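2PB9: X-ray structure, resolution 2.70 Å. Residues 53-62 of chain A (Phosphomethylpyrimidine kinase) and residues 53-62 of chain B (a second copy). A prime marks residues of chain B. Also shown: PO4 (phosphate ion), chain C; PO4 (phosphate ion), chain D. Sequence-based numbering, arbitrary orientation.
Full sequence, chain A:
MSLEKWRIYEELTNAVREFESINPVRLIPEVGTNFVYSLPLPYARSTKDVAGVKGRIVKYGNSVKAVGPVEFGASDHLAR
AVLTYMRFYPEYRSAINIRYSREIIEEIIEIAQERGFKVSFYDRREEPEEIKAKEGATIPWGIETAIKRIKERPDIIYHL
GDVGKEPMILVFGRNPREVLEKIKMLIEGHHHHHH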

# COMPACT_ATOMS: atom_id res chain seq x y z
N VAL A 53 -23.88 13.39 13.44
CA VAL A 53 -24.52 12.33 14.20
C VAL A 53 -23.52 11.72 15.17
O VAL A 53 -22.47 11.20 14.77
CB VAL A 53 -25.09 11.23 13.27
CG1 VAL A 53 -25.84 10.19 14.09
CG2 VAL A 53 -26.01 11.85 12.23
N LYS A 54 -23.84 11.78 16.46
CA LYS A 54 -22.96 11.22 17.48
C LYS A 54 -22.96 9.70 17.41
O LYS A 54 -23.95 9.06 17.76
CB LYS A 54 -23.38 11.68 18.87
CG LYS A 54 -22.49 11.16 19.95
CD LYS A 54 -22.97 11.62 21.31
CE LYS A 54 -22.07 11.04 22.40
NZ LYS A 54 -22.58 11.38 23.75
N GLY A 55 -21.85 9.13 16.96
CA GLY A 55 -21.75 7.69 16.86
C GLY A 55 -22.00 7.25 15.43
O GLY A 55 -21.96 6.06 15.13
N ARG A 56 -22.26 8.22 14.55
CA ARG A 56 -22.52 7.96 13.14
C ARG A 56 -23.71 7.04 12.91
O ARG A 56 -24.50 6.78 13.82
CB ARG A 56 -21.27 7.38 12.48
CG ARG A 56 -20.04 8.24 12.68
CD ARG A 56 -18.78 7.52 12.26
NE ARG A 56 -17.56 8.15 12.76
CZ ARG A 56 -16.45 7.48 13.03
NH1 ARG A 56 -16.41 6.17 12.85
NH2 ARG A 56 -15.37 8.12 13.47
N ILE A 57 -23.85 6.56 11.68
CA ILE A 57 -24.93 5.64 11.33
C ILE A 57 -24.25 4.38 10.80
O ILE A 57 -23.51 4.43 9.82
CB ILE A 57 -25.84 6.25 10.24
CG1 ILE A 57 -26.15 7.71 10.59
CG2 ILE A 57 -27.14 5.46 10.13
CD1 ILE A 57 -26.92 8.47 9.53
N VAL A 58 -24.51 3.25 11.46
CA VAL A 58 -23.88 1.98 11.10
C VAL A 58 -24.84 0.92 10.56
O VAL A 58 -26.06 1.02 10.74
CB VAL A 58 -23.14 1.41 12.34
CG1 VAL A 58 -22.23 2.46 12.93
CG2 VAL A 58 -24.14 0.98 13.40
N LYS A 59 -24.29 -0.10 9.90
CA LYS A 59 -25.12 -1.19 9.39
C LYS A 59 -25.71 -1.87 10.62
O LYS A 59 -24.99 -2.21 11.56
CB LYS A 59 -24.32 -2.24 8.62
CG LYS A 59 -23.71 -1.82 7.29
CD LYS A 59 -23.38 -3.07 6.45
CE LYS A 59 -22.37 -2.80 5.30
NZ LYS A 59 -22.85 -1.96 4.12
N TYR A 60 -27.02 -2.04 10.63
CA TYR A 60 -27.62 -2.70 11.76
C TYR A 60 -27.93 -4.11 11.25
O TYR A 60 -27.01 -4.88 10.97
CB TYR A 60 -28.87 -1.94 12.22
CG TYR A 60 -29.23 -2.23 13.66
CD1 TYR A 60 -28.23 -2.39 14.63
CD2 TYR A 60 -30.56 -2.37 14.05
CE1 TYR A 60 -28.56 -2.70 15.96
CE2 TYR A 60 -30.90 -2.66 15.37
CZ TYR A 60 -29.90 -2.83 16.31
OH TYR A 60 -30.24 -3.17 17.60
N GLY A 61 -29.19 -4.48 11.13
CA GLY A 61 -29.44 -5.81 10.61
C GLY A 61 -29.26 -5.66 9.12
O GLY A 61 -28.15 -5.43 8.63
N ASN A 62 -30.37 -5.77 8.39
CA ASN A 62 -30.37 -5.59 6.96
C ASN A 62 -30.84 -4.15 6.84
O ASN A 62 -31.70 -3.82 6.03
CB ASN A 62 -31.36 -6.53 6.28
CG ASN A 62 -31.43 -6.31 4.77
OD1 ASN A 62 -30.78 -5.42 4.22
ND2 ASN A 62 -32.23 -7.14 4.09
P PO4 C . -17.76 -7.98 12.75
O1 PO4 C . -16.57 -7.10 12.79
O2 PO4 C . -18.87 -7.35 13.52
O3 PO4 C . -18.18 -8.16 11.32
O4 PO4 C . -17.42 -9.30 13.35
P PO4 D . -16.67 11.40 11.57
O1 PO4 D . -16.44 10.37 10.53
O2 PO4 D . -17.84 10.99 12.41
O3 PO4 D . -15.44 11.49 12.44
O4 PO4 D . -16.95 12.71 10.93
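Chain B 53-62: VKGRIVKYGN

Chain B repeats the backbone conformation of chain A: a type II beta turn from Val53′ to Arg56′, closed by Arg56′ N to Val53′ O at 3.0 Å, then a short strand, Ile57′ to Lys59′, and a loop through Asn62′. An exact two-fold axis relates the copies, so the stretches run antiparallel, 180° apart from CA 54 to CA 61, and each contact occurs twice. The register sets turn against loop: Gly55 CA lies 5.2 Å from Tyr60′ CA, and Tyr60 CA the same distance from Gly55′ CA. No hydrogen bond joins the stretches, which bury 503 Å² between them, both sides summed; the contact rests on packing and on cation-pi and CH-pi interactions.

The lysine-tyrosine pair carries the main contact. Lys54′ points its CA-to-CB bond toward chain A and stays all-trans (t at every chi), a straight arm laid across one face of the Tyr60 ring. Its CE stands 3.5 Å from the Tyr60 ring centroid, only 4° off the normal, as a CH-pi contact, while Lys54′ NZ makes a cation-pi interaction at 3.9 Å from that centroid. Methylene and ammonium thus use the same face. The same CE, while over the ring, also lies 3.3 Å from Gly61 N.

Backbone atoms pack around the same tyrosine. Lys54′ O approaches Tyr60 CE1 at 3.5 Å, and Gly55′ CA sits at the ring's edge, 4.5 Å from Tyr60 CD1 and 4.1 Å from Lys59 O. Glycine suits both demands here: at phi/psi 99/0 a CB would jam against the preceding carbonyl, and it would also lie a tight 3.5 Å from Tyr60 CD1. Val58, whose CA-to-CB bond points toward chain B, places CG2 4.2 Å from Gly55′ O.

Arg56′ makes no contact with chain A; its NE donates a hydrogen bond to O2 of the chain C phosphate at 2.9 Å, an ion probably from the crystallisation liquor.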

# COMPACT_ATOMS: atom_id res chain seq x y z
N VAL B 53 -22.12 -8.83 19.05
CA VAL B 53 -22.90 -7.63 19.30
C VAL B 53 -23.41 -7.06 17.97
O VAL B 53 -22.62 -6.73 17.08
CB VAL B 53 -22.07 -6.55 20.04
CG1 VAL B 53 -22.95 -5.35 20.37
CG2 VAL B 53 -21.48 -7.14 21.32
N LYS B 54 -24.73 -6.96 17.85
CA LYS B 54 -25.31 -6.44 16.62
C LYS B 54 -25.06 -4.94 16.51
O LYS B 54 -25.62 -4.15 17.25
CB LYS B 54 -26.81 -6.70 16.59
CG LYS B 54 -27.47 -6.21 15.34
CD LYS B 54 -28.96 -6.47 15.37
CE LYS B 54 -29.61 -5.92 14.11
NZ LYS B 54 -31.08 -6.06 14.16
N GLY B 55 -24.20 -4.57 15.57
CA GLY B 55 -23.87 -3.17 15.37
C GLY B 55 -22.56 -2.83 16.05
O GLY B 55 -22.11 -1.69 16.01
N ARG B 56 -21.95 -3.83 16.68
CA ARG B 56 -20.68 -3.68 17.38
C ARG B 56 -20.73 -2.63 18.49
O ARG B 56 -21.81 -2.19 18.89
CB ARG B 56 -19.58 -3.33 16.38
CG ARG B 56 -19.48 -4.32 15.23
CD ARG B 56 -18.58 -3.81 14.13
NE ARG B 56 -18.74 -4.55 12.88
CZ ARG B 56 -18.54 -4.01 11.68
NH1 ARG B 56 -18.18 -2.74 11.58
NH2 ARG B 56 -18.68 -4.74 10.58
N ILE B 57 -19.56 -2.25 18.99
CA ILE B 57 -19.46 -1.24 20.04
C ILE B 57 -18.58 -0.13 19.46
O ILE B 57 -17.43 -0.37 19.10
CB ILE B 57 -18.82 -1.83 21.31
CG1 ILE B 57 -19.45 -3.19 21.61
CG2 ILE B 57 -19.04 -0.88 22.49
CD1 ILE B 57 -18.80 -3.94 22.76
N VAL B 58 -19.14 1.07 19.37
CA VAL B 58 -18.43 2.21 18.78
C VAL B 58 -18.10 3.34 19.77
O VAL B 58 -18.67 3.41 20.86
CB VAL B 58 -19.27 2.80 17.62
CG1 VAL B 58 -19.66 1.69 16.67
CG2 VAL B 58 -20.54 3.45 18.16
N LYS B 59 -17.17 4.21 19.38
CA LYS B 59 -16.82 5.35 20.23
C LYS B 59 -18.07 6.21 20.31
O LYS B 59 -18.67 6.54 19.28
CB LYS B 59 -15.69 6.21 19.65
CG LYS B 59 -14.31 5.59 19.57
CD LYS B 59 -13.25 6.70 19.42
CE LYS B 59 -11.87 6.20 18.89
NZ LYS B 59 -11.04 5.32 19.82
N TYR B 60 -18.48 6.55 21.51
CA TYR B 60 -19.65 7.39 21.63
C TYR B 60 -19.09 8.77 21.96
O TYR B 60 -18.42 9.39 21.13
CB TYR B 60 -20.59 6.85 22.71
CG TYR B 60 -22.01 7.31 22.53
CD1 TYR B 60 -22.57 7.43 21.26
CD2 TYR B 60 -22.80 7.66 23.63
CE1 TYR B 60 -23.88 7.90 21.09
CE2 TYR B 60 -24.10 8.12 23.48
CZ TYR B 60 -24.64 8.24 22.21
OH TYR B 60 -25.91 8.73 22.06
N GLY B 61 -19.33 9.29 23.15
CA GLY B 61 -18.76 10.59 23.44
C GLY B 61 -17.32 10.28 23.79
O GLY B 61 -16.54 9.86 22.93
N ASN B 62 -16.99 10.47 25.06
CA ASN B 62 -15.67 10.15 25.56
C ASN B 62 -15.90 8.79 26.17
O ASN B 62 -15.46 8.50 27.29
CB ASN B 62 -15.23 11.15 26.63
CG ASN B 62 -13.87 10.81 27.23
OD1 ASN B 62 -13.26 9.78 26.89
ND2 ASN B 62 -13.38 11.66 28.13